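Local coordinates for protein minor fimbrium anchoring subunit Mfa2 (Porphyromonas gingivalis, PDB 5NFI) that attaches the minor fimbriae to the bacterial outer membrane through its interaction with Mfa1 and regulates fimbrial length, at residues A[6-11]-A[19-24]; A[26-31]-A[54-59]; A[110-115]-A[201-206]. All blocks are in the same frame, centred on the assembly; numbering follows the deposited sequence.

Contact 1: A[6-11]-A[19-24]; sequences YVNFYS and PSYPAE
Asn8 is where segment 6-11 first meets the loop segment 19-24: its OD1 lies 4.2 Å from Tyr21 CE1, at the edge of the phenol ring and near its plane. The amide nitrogen of Asn8 is engaged away from this loop, hydrogen-bonding to the carbonyl oxygens of Lys54 and Ser51. At Phe9 the backbone makes the approach. Its carbonyl oxygen sits in the plane of the Tyr21 ring, 3.2 Å from CD1, so an electronegative atom faces the C-H rim rather than the pi cloud. The Phe9 ring itself leads away from the loop. Strand 3-10 is flanked by 133-151 (parallel) and 56-60 (antiparallel), consistent with the transthyretin-like beta-sandwich expected of this fimbrillin-related family, and the loop turns across the strand's end, with CA 8 to 11 running 88° from CA 19 to 22. Tyr10 is met at two levels. Its CB is 3.4 Å from Tyr21 CE1, and further out its CD2 is 3.8 Å from Pro19 CB, the two side chains passing at a slant. A chi1 of 67° sets Tyr10 CG between the backbone N and the carbonyl carbon and thereby places the CD2 side of the ring beside Pro19. Ser11 supplies the backbone link, a single antiparallel hydrogen-bonded bridge to Ser20. Ser11 N donates to Ser20 O at 2.6 Å, and Ser20 N returns a bond to Ser11 O, also 2.6 Å. A weak bond from Ser20 OG gives the same Ser11 oxygen a second donor. Ser11 CB packs 3.5 Å from Pro22 CD, while its OG, placed opposite the backbone N, is hydrogen-bonded to Leu139 O in strand 133-151.

Contact 2: A[26-31]-A[54-59]; sequences ARLNVY and KEWLIP
Ile58 and Val30 face each other across segments 54-59 and 26-31 with their CA atoms 7.5 Å apart, and no hydrogen bond joins the two backbones, so side chains alone make this contact. From Ile58 CB, the CG1 branch extends opposite the carbonyl carbon (chi1 -50°) and the CG2 branch opposite the backbone N. CG1 comes within 4.0 Å of Val30 CG1. A second turn, chi2 -56°, carries the terminal CD1 closer still. Ile58 CD1 is 3.5 Å from Val30 CG1. The same CD1 lies 3.8 Å from Val30 CB. The two side chains cross at roughly a right angle, with the isoleucine tip against one methyl and the branch point of the valine. Ile68 of strand 64-72 touches both residues.

Two positions back, Leu28 meets Trp56 in a different way. Leu28 CD1 stands over the centre of the indole, 4.3 Å above its plane, an apolar methyl packing over the face. The opposite face carries Lys54 NZ, 4.0 Å above the plane and displaced toward the rim, so the indole lies between an aliphatic and a cationic group. Phe9 adds its ring against Leu28 and Val30. Alternate residues of each strand, Leu28 and Val30 against Trp56 and Ile58, direct their CB atoms into a common apolar layer, as in the interior between the two facing sheets of a transthyretin-like beta-sandwich.

Contact 3: A[110-115]-A[201-206]; sequences TTLWYA and TTLKLE
Leu112 and Leu203 form the closer-packed half of this contact: they meet methyl to methyl, CD2 of Leu112 lying 4.0 Å from CD2 of Leu203, with the side chains slanting past one another. Leu112 aims its CB at segment 201-206. Leu203 does not, and relies on its first torsion: CG opposite the carbonyl carbon (chi1 -63°) carries the isopropyl end toward Leu112. Both residues are buried, and Tyr78 of strand 78-80 packs on both. The centre of the contact lies about 2 Å from the centre of the chain. Long strand 133-151 pairs antiparallel with both 113-122 and 196-202, and the leucines, just before 113-122 and just after 196-202, meet beside that strand, consistent with the junction between the two beta-sandwich domains of a fimbrillin-type protein.

The other half is much looser. Thr110, partly exposed, offers its carbonyl oxygen to Thr201 CG2 at 4.4 Å, a distant van der Waals approach, with the CA atoms of this pair 8.3 Å apart. Neither hydroxyl bonds across the contact: Thr110 OG1 is hydrogen-bonded to Ile107 O, and Thr201 OG1 to Asp108 OD1.

Overall arrangement
From the N terminus the three contacts close in series, and none nests or crosses. Contact 1 shuts a short loop, with seven residues between its segments, directly after strand 3-10. Contact 2 closes over 22 residues that include strand 39-45, and contact 3 spans 85 residues to pack the end of strand 196-202 and the residue after it against the residues leading into 113-122. Contacts 1 and 2 join through antiparallel neighbours 3-10 and 56-60: Val7 N lies 2.9 Å from Trp56 O, a probable hydrogen bond. Trp113 of contact 3 packs on Ser11, Pro22 and Glu24 of contact 1. Contacts 2 and 3, about 6 Å apart at their nearest atoms, do not touch; contact 1 touches both.

Contact 1: A[6-11]-A[19-24]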
loop_
_atom_site.group_PDB
_atom_site.type_symbol
_atom_site.label_atom_id
_atom_site.label_comp_id
_atom_site.label_asym_id
_atom_site.label_seq_id
_atom_site.Cartn_x
_atom_site.Cartn_y
_atom_site.Cartn_z
ATOM N N TYR A 6 -24.767 5.980 -6.450
ATOM C CA TYR A 6 -24.397 6.333 -5.090
ATOM C C TYR A 6 -23.498 5.233 -4.540
ATOM O O TYR A 6 -23.798 4.052 -4.680
ATOM C CB TYR A 6 -25.621 6.533 -4.197
ATOM C CG TYR A 6 -26.400 7.790 -4.503
ATOM C CD1 TYR A 6 -25.941 9.036 -4.090
ATOM C CD2 TYR A 6 -27.605 7.730 -5.198
ATOM C CE1 TYR A 6 -26.666 10.191 -4.373
ATOM C CE2 TYR A 6 -28.317 8.861 -5.476
ATOM C CZ TYR A 6 -27.848 10.092 -5.066
ATOM O OH TYR A 6 -28.580 11.228 -5.352
ATOM N N VAL A 7 -22.388 5.631 -3.928
ATOM C CA VAL A 7 -21.419 4.677 -3.410
ATOM C C VAL A 7 -21.170 4.886 -1.926
ATOM O O VAL A 7 -20.935 6.003 -1.464
ATOM C CB VAL A 7 -20.073 4.762 -4.149
ATOM C CG1 VAL A 7 -19.104 3.754 -3.576
ATOM C CG2 VAL A 7 -20.261 4.504 -5.629
ATOM N N ASN A 8 -21.248 3.783 -1.191
ATOM C CA ASN A 8 -20.982 3.751 0.230
ATOM C C ASN A 8 -19.611 3.145 0.504
ATOM O O ASN A 8 -19.258 2.094 -0.046
ATOM C CB ASN A 8 -22.052 2.947 0.950
ATOM C CG ASN A 8 -21.718 2.723 2.399
ATOM O OD1 ASN A 8 -21.102 1.715 2.762
ATOM N ND2 ASN A 8 -22.102 3.676 3.244
ATOM N N PHE A 9 -18.827 3.790 1.353
ATOM C CA PHE A 9 -17.479 3.293 1.552
ATOM C C PHE A 9 -17.321 2.737 2.944
ATOM O O PHE A 9 -17.652 3.407 3.937
ATOM C CB PHE A 9 -16.443 4.385 1.279
ATOM C CG PHE A 9 -16.385 4.817 -0.163
ATOM C CD1 PHE A 9 -15.953 3.940 -1.147
ATOM C CD2 PHE A 9 -16.761 6.102 -0.538
ATOM C CE1 PHE A 9 -15.895 4.339 -2.477
ATOM C CE2 PHE A 9 -16.692 6.508 -1.865
ATOM C CZ PHE A 9 -16.257 5.627 -2.835
ATOM N N TYR A 10 -16.837 1.494 2.989
ATOM C CA TYR A 10 -16.556 0.783 4.227
ATOM C C TYR A 10 -15.152 0.172 4.190
ATOM O O TYR A 10 -14.432 0.297 3.197
ATOM C CB TYR A 10 -17.621 -0.298 4.477
ATOM C CG TYR A 10 -17.648 -1.474 3.511
ATOM C CD1 TYR A 10 -18.208 -1.352 2.248
ATOM C CD2 TYR A 10 -17.145 -2.721 3.885
ATOM C CE1 TYR A 10 -18.264 -2.435 1.373
ATOM C CE2 TYR A 10 -17.186 -3.812 3.014
ATOM C CZ TYR A 10 -17.754 -3.663 1.759
ATOM O OH TYR A 10 -17.806 -4.733 0.886
ATOM N N SER A 11 -14.758 -0.474 5.281
ATOM C CA SER A 11 -13.496 -1.195 5.300
ATOM C C SER A 11 -13.648 -2.468 6.120
ATOM O O SER A 11 -13.835 -2.432 7.339
ATOM C CB SER A 11 -12.370 -0.329 5.856
ATOM O OG SER A 11 -11.107 -0.959 5.684
ATOM N N PRO A 19 -17.943 -4.741 9.222
ATOM C CA PRO A 19 -17.297 -3.692 8.426
ATOM C C PRO A 19 -16.927 -2.490 9.274
ATOM O O PRO A 19 -17.631 -2.181 10.236
ATOM C CB PRO A 19 -18.363 -3.321 7.395
ATOM C CG PRO A 19 -19.637 -3.671 8.041
ATOM C CD PRO A 19 -19.359 -4.898 8.865
ATOM N N SER A 20 -15.828 -1.829 8.918
ATOM C CA SER A 20 -15.357 -0.654 9.632
ATOM C C SER A 20 -15.483 0.554 8.720
ATOM O O SER A 20 -15.680 0.405 7.517
ATOM C CB SER A 20 -13.910 -0.840 10.080
ATOM O OG SER A 20 -13.663 -2.196 10.403
ATOM N N TYR A 21 -15.352 1.748 9.289
ATOM C CA TYR A 21 -15.510 2.984 8.527
ATOM C C TYR A 21 -14.439 3.993 8.914
ATOM O O TYR A 21 -14.750 5.059 9.458
ATOM C CB TYR A 21 -16.901 3.575 8.757
ATOM C CG TYR A 21 -17.999 2.649 8.327
ATOM C CD1 TYR A 21 -18.337 2.528 6.986
ATOM C CD2 TYR A 21 -18.688 1.880 9.254
ATOM C CE1 TYR A 21 -19.346 1.674 6.582
ATOM C CE2 TYR A 21 -19.700 1.020 8.860
ATOM C CZ TYR A 21 -20.026 0.918 7.521
ATOM O OH TYR A 21 -21.034 0.071 7.112
ATOM N N PRO A 22 -13.178 3.677 8.592
ATOM C CA PRO A 22 -11.992 4.326 9.161
ATOM C C PRO A 22 -12.016 5.836 9.060
ATOM O O PRO A 22 -12.213 6.376 7.972
ATOM C CB PRO A 22 -10.848 3.759 8.320
ATOM C CG PRO A 22 -11.377 2.533 7.703
ATOM C CD PRO A 22 -12.825 2.795 7.466
ATOM N N ALA A 23 -11.815 6.508 10.188
ATOM C CA ALA A 23 -11.669 7.959 10.194
ATOM C C ALA A 23 -10.450 8.403 9.387
ATOM O O ALA A 23 -10.384 9.542 8.939
ATOM C CB ALA A 23 -11.563 8.464 11.610
ATOM N N GLU A 24 -9.495 7.485 9.215
ATOM C CA GLU A 24 -8.231 7.750 8.539
ATOM C C GLU A 24 -8.431 8.242 7.126
ATOM O O GLU A 24 -7.560 8.914 6.577
ATOM C CB GLU A 24 -7.360 6.487 8.507
ATOM C CG GLU A 24 -6.608 6.172 9.791
ATOM C CD GLU A 24 -7.519 5.708 10.913
ATOM O OE1 GLU A 24 -8.745 5.604 10.698
ATOM O OE2 GLU A 24 -6.996 5.427 12.014
#

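Contact 2: A[26-31]-A[54-59]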
loop_
_atom_site.group_PDB
_atom_site.type_symbol
_atom_site.label_atom_id
_atom_site.label_comp_id
_atom_site.label_asym_id
_atom_site.label_seq_id
_atom_site.Cartn_x
_atom_site.Cartn_y
_atom_site.Cartn_z
ATOM N N ALA A 26 -9.676 10.695 4.692
ATOM C CA ALA A 26 -10.097 12.107 4.763
ATOM C C ALA A 26 -10.496 12.703 3.424
ATOM O O ALA A 26 -11.115 13.765 3.378
ATOM C CB ALA A 26 -9.005 12.964 5.374
ATOM N N ARG A 27 -10.145 12.037 2.334
ATOM C CA ARG A 27 -10.511 12.541 1.028
ATOM C C ARG A 27 -10.569 11.397 0.036
ATOM O O ARG A 27 -10.069 10.318 0.309
ATOM C CB ARG A 27 -9.526 13.615 0.579
ATOM C CG ARG A 27 -8.130 13.116 0.298
ATOM C CD ARG A 27 -7.184 14.268 -0.011
ATOM N NE ARG A 27 -7.638 15.126 -1.103
ATOM C CZ ARG A 27 -7.610 14.800 -2.394
ATOM N NH1 ARG A 27 -7.179 13.612 -2.799
ATOM N NH2 ARG A 27 -8.046 15.665 -3.292
ATOM N N LEU A 28 -11.208 11.623 -1.106
ATOM C CA LEU A 28 -11.486 10.552 -2.060
ATOM C C LEU A 28 -11.272 11.008 -3.499
ATOM O O LEU A 28 -11.546 12.153 -3.850
ATOM C CB LEU A 28 -12.929 10.035 -1.902
ATOM C CG LEU A 28 -13.234 9.153 -0.683
ATOM C CD1 LEU A 28 -14.719 8.977 -0.529
ATOM C CD2 LEU A 28 -12.525 7.782 -0.760
ATOM N N ASN A 29 -10.762 10.097 -4.316
ATOM C CA ASN A 29 -10.713 10.251 -5.751
ATOM C C ASN A 29 -11.434 9.028 -6.319
ATOM O O ASN A 29 -10.935 7.908 -6.234
ATOM C CB ASN A 29 -9.269 10.338 -6.271
ATOM C CG ASN A 29 -8.531 11.598 -5.810
ATOM O OD1 ASN A 29 -8.165 11.738 -4.643
ATOM N ND2 ASN A 29 -8.252 12.484 -6.747
ATOM N N VAL A 30 -12.619 9.232 -6.873
ATOM C CA VAL A 30 -13.443 8.126 -7.331
ATOM C C VAL A 30 -13.657 8.210 -8.837
ATOM O O VAL A 30 -14.133 9.231 -9.355
ATOM C CB VAL A 30 -14.791 8.108 -6.599
ATOM C CG1 VAL A 30 -15.543 6.846 -6.921
ATOM C CG2 VAL A 30 -14.550 8.195 -5.115
ATOM N N TYR A 31 -13.287 7.139 -9.533
ATOM C CA TYR A 31 -13.331 7.095 -10.991
ATOM C C TYR A 31 -14.319 6.045 -11.467
ATOM O O TYR A 31 -14.520 5.020 -10.803
ATOM C CB TYR A 31 -11.935 6.803 -11.570
ATOM C CG TYR A 31 -10.898 7.773 -11.081
ATOM C CD1 TYR A 31 -10.780 9.025 -11.654
ATOM C CD2 TYR A 31 -10.054 7.447 -10.022
ATOM C CE1 TYR A 31 -9.853 9.924 -11.202
ATOM C CE2 TYR A 31 -9.123 8.350 -9.555
ATOM C CZ TYR A 31 -9.031 9.590 -10.156
ATOM O OH TYR A 31 -8.118 10.511 -9.711
ATOM N N LYS A 54 -23.498 6.801 4.932
ATOM C CA LYS A 54 -23.137 7.923 4.078
ATOM C C LYS A 54 -22.856 7.453 2.655
ATOM O O LYS A 54 -22.244 6.401 2.443
ATOM C CB LYS A 54 -21.928 8.684 4.627
ATOM C CG LYS A 54 -21.646 9.955 3.837
ATOM C CD LYS A 54 -20.908 11.016 4.644
ATOM C CE LYS A 54 -20.849 12.356 3.876
ATOM N NZ LYS A 54 -21.818 12.439 2.733
ATOM N N GLU A 55 -23.317 8.238 1.683
ATOM C CA GLU A 55 -23.114 7.914 0.279
ATOM C C GLU A 55 -22.533 9.085 -0.497
ATOM O O GLU A 55 -22.662 10.241 -0.098
ATOM C CB GLU A 55 -24.429 7.479 -0.357
ATOM C CG GLU A 55 -25.043 6.273 0.281
ATOM C CD GLU A 55 -26.267 5.809 -0.460
ATOM O OE1 GLU A 55 -27.383 6.258 -0.110
ATOM O OE2 GLU A 55 -26.114 4.993 -1.392
ATOM N N TRP A 56 -21.886 8.771 -1.612
ATOM C CA TRP A 56 -21.323 9.785 -2.497
ATOM C C TRP A 56 -21.797 9.517 -3.916
ATOM O O TRP A 56 -21.656 8.400 -4.410
ATOM C CB TRP A 56 -19.785 9.782 -2.434
ATOM C CG TRP A 56 -19.227 10.481 -1.227
ATOM C CD1 TRP A 56 -18.899 11.801 -1.124
ATOM C CD2 TRP A 56 -18.944 9.899 0.049
ATOM N NE1 TRP A 56 -18.427 12.079 0.138
ATOM C CE2 TRP A 56 -18.445 10.931 0.877
ATOM C CE3 TRP A 56 -19.062 8.609 0.574
ATOM C CZ2 TRP A 56 -18.073 10.712 2.195
ATOM C CZ3 TRP A 56 -18.687 8.392 1.883
ATOM C CH2 TRP A 56 -18.199 9.437 2.679
ATOM N N LEU A 57 -22.366 10.530 -4.568
ATOM C CA LEU A 57 -22.854 10.373 -5.933
ATOM C C LEU A 57 -21.723 10.459 -6.947
ATOM O O LEU A 57 -20.935 11.397 -6.936
ATOM C CB LEU A 57 -23.916 11.424 -6.252
ATOM C CG LEU A 57 -24.535 11.363 -7.658
ATOM C CD1 LEU A 57 -25.193 10.006 -7.948
ATOM C CD2 LEU A 57 -25.528 12.487 -7.848
ATOM N N ILE A 58 -21.663 9.462 -7.818
ATOM C CA ILE A 58 -20.708 9.387 -8.907
ATOM C C ILE A 58 -21.496 9.591 -10.192
ATOM O O ILE A 58 -22.211 8.689 -10.646
ATOM C CB ILE A 58 -19.959 8.028 -8.938
ATOM C CG1 ILE A 58 -19.388 7.683 -7.560
ATOM C CG2 ILE A 58 -18.847 8.041 -9.957
ATOM C CD1 ILE A 58 -18.481 8.758 -6.987
ATOM N N PRO A 59 -21.420 10.804 -10.749
ATOM C CA PRO A 59 -22.083 11.145 -12.008
ATOM C C PRO A 59 -21.746 10.185 -13.144
ATOM O O PRO A 59 -20.573 9.844 -13.332
ATOM C CB PRO A 59 -21.546 12.542 -12.299
ATOM C CG PRO A 59 -21.350 13.123 -10.962
ATOM C CD PRO A 59 -20.884 12.003 -10.085
#

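Contact 3: A[110-115]-A[201-206]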
loop_
_atom_site.group_PDB
_atom_site.type_symbol
_atom_site.label_atom_id
_atom_site.label_comp_id
_atom_site.label_asym_id
_atom_site.label_seq_id
_atom_site.Cartn_x
_atom_site.Cartn_y
_atom_site.Cartn_z
ATOM N N THR A 110 0.875 8.757 7.097
ATOM C CA THR A 110 -0.168 8.815 6.083
ATOM C C THR A 110 -0.772 7.443 5.806
ATOM O O THR A 110 -0.093 6.429 5.849
ATOM C CB THR A 110 0.354 9.375 4.749
ATOM O OG1 THR A 110 0.931 8.314 3.976
ATOM C CG2 THR A 110 1.375 10.474 4.975
ATOM N N THR A 111 -2.052 7.415 5.489
ATOM C CA THR A 111 -2.697 6.185 5.056
ATOM C C THR A 111 -3.066 6.326 3.602
ATOM O O THR A 111 -3.368 7.428 3.148
ATOM C CB THR A 111 -3.939 5.886 5.876
ATOM O OG1 THR A 111 -4.652 7.110 6.122
ATOM C CG2 THR A 111 -3.532 5.275 7.201
ATOM N N LEU A 112 -3.005 5.231 2.861
ATOM C CA LEU A 112 -3.443 5.257 1.479
ATOM C C LEU A 112 -4.389 4.114 1.264
ATOM O O LEU A 112 -4.100 2.986 1.672
ATOM C CB LEU A 112 -2.268 5.150 0.521
ATOM C CG LEU A 112 -2.675 5.183 -0.953
ATOM C CD1 LEU A 112 -2.995 6.603 -1.357
ATOM C CD2 LEU A 112 -1.593 4.584 -1.845
ATOM N N TRP A 113 -5.516 4.383 0.617
ATOM C CA TRP A 113 -6.568 3.367 0.551
ATOM C C TRP A 113 -7.088 3.101 -0.852
ATOM O O TRP A 113 -7.200 4.021 -1.653
ATOM C CB TRP A 113 -7.741 3.779 1.424
ATOM C CG TRP A 113 -7.395 4.019 2.850
ATOM C CD1 TRP A 113 -6.772 5.117 3.372
ATOM C CD2 TRP A 113 -7.688 3.157 3.951
ATOM N NE1 TRP A 113 -6.647 4.981 4.731
ATOM C CE2 TRP A 113 -7.205 3.788 5.112
ATOM C CE3 TRP A 113 -8.298 1.906 4.066
ATOM C CZ2 TRP A 113 -7.320 3.214 6.371
ATOM C CZ3 TRP A 113 -8.416 1.344 5.307
ATOM C CH2 TRP A 113 -7.927 1.994 6.448
ATOM N N TYR A 114 -7.431 1.847 -1.140
ATOM C CA TYR A 114 -8.046 1.529 -2.417
ATOM C C TYR A 114 -9.323 0.680 -2.300
ATOM O O TYR A 114 -9.439 -0.179 -1.444
ATOM C CB TYR A 114 -7.058 0.813 -3.336
ATOM C CG TYR A 114 -7.731 0.449 -4.633
ATOM C CD1 TYR A 114 -8.094 1.441 -5.551
ATOM C CD2 TYR A 114 -8.074 -0.858 -4.914
ATOM C CE1 TYR A 114 -8.751 1.128 -6.726
ATOM C CE2 TYR A 114 -8.728 -1.180 -6.083
ATOM C CZ TYR A 114 -9.068 -0.184 -6.982
ATOM O OH TYR A 114 -9.710 -0.510 -8.151
ATOM N N ALA A 115 -10.288 0.929 -3.172
ATOM C CA ALA A 115 -11.436 0.039 -3.261
ATOM C C ALA A 115 -11.837 -0.209 -4.711
ATOM O O ALA A 115 -11.727 0.682 -5.562
ATOM C CB ALA A 115 -12.612 0.607 -2.482
ATOM N N THR A 201 7.515 3.594 6.517
ATOM C CA THR A 201 6.175 3.526 5.999
ATOM C C THR A 201 6.284 3.289 4.506
ATOM O O THR A 201 6.797 4.132 3.758
ATOM C CB THR A 201 5.350 4.793 6.282
ATOM O OG1 THR A 201 5.327 5.047 7.688
ATOM C CG2 THR A 201 3.931 4.585 5.800
ATOM N N THR A 202 5.821 2.132 4.066
ATOM C CA THR A 202 5.918 1.820 2.662
ATOM C C THR A 202 4.513 1.636 2.109
ATOM O O THR A 202 3.539 1.707 2.849
ATOM C CB THR A 202 6.776 0.565 2.424
ATOM O OG1 THR A 202 6.865 0.300 1.020
ATOM C CG2 THR A 202 6.170 -0.633 3.115
ATOM N N LEU A 203 4.391 1.403 0.815
ATOM C CA LEU A 203 3.071 1.193 0.274
ATOM C C LEU A 203 2.818 -0.307 0.241
ATOM O O LEU A 203 3.129 -0.995 1.215
ATOM C CB LEU A 203 2.922 1.856 -1.096
ATOM C CG LEU A 203 3.085 3.380 -1.004
ATOM C CD1 LEU A 203 3.051 4.023 -2.365
ATOM C CD2 LEU A 203 2.007 3.983 -0.107
ATOM N N LYS A 204 2.233 -0.808 -0.845
ATOM C CA LYS A 204 1.676 -2.162 -0.862
ATOM C C LYS A 204 2.752 -3.249 -0.793
ATOM O O LYS A 204 3.783 -3.179 -1.467
ATOM C CB LYS A 204 0.808 -2.360 -2.111
ATOM C CG LYS A 204 0.067 -3.688 -2.180
ATOM C CD LYS A 204 -1.430 -3.479 -2.121
ATOM C CE LYS A 204 -2.169 -4.354 -3.121
ATOM N NZ LYS A 204 -2.013 -5.820 -2.832
ATOM N N LEU A 205 2.495 -4.249 0.042
ATOM C CA LEU A 205 3.388 -5.382 0.164
ATOM C C LEU A 205 2.779 -6.606 -0.474
ATOM O O LEU A 205 1.935 -7.266 0.110
ATOM C CB LEU A 205 3.698 -5.669 1.628
ATOM C CG LEU A 205 4.294 -4.477 2.358
ATOM C CD1 LEU A 205 4.414 -4.791 3.823
ATOM C CD2 LEU A 205 5.630 -4.129 1.755
ATOM N N GLU A 206 3.217 -6.929 -1.674
ATOM C CA GLU A 206 2.728 -8.140 -2.279
ATOM C C GLU A 206 3.810 -8.757 -3.130
ATOM O O GLU A 206 4.768 -8.110 -3.507
ATOM C CB GLU A 206 1.480 -7.868 -3.115
ATOM C CG GLU A 206 1.761 -7.211 -4.452
ATOM C CD GLU A 206 0.497 -6.785 -5.165
ATOM O OE1 GLU A 206 0.492 -6.774 -6.416
ATOM O OE2 GLU A 206 -0.489 -6.452 -4.479
#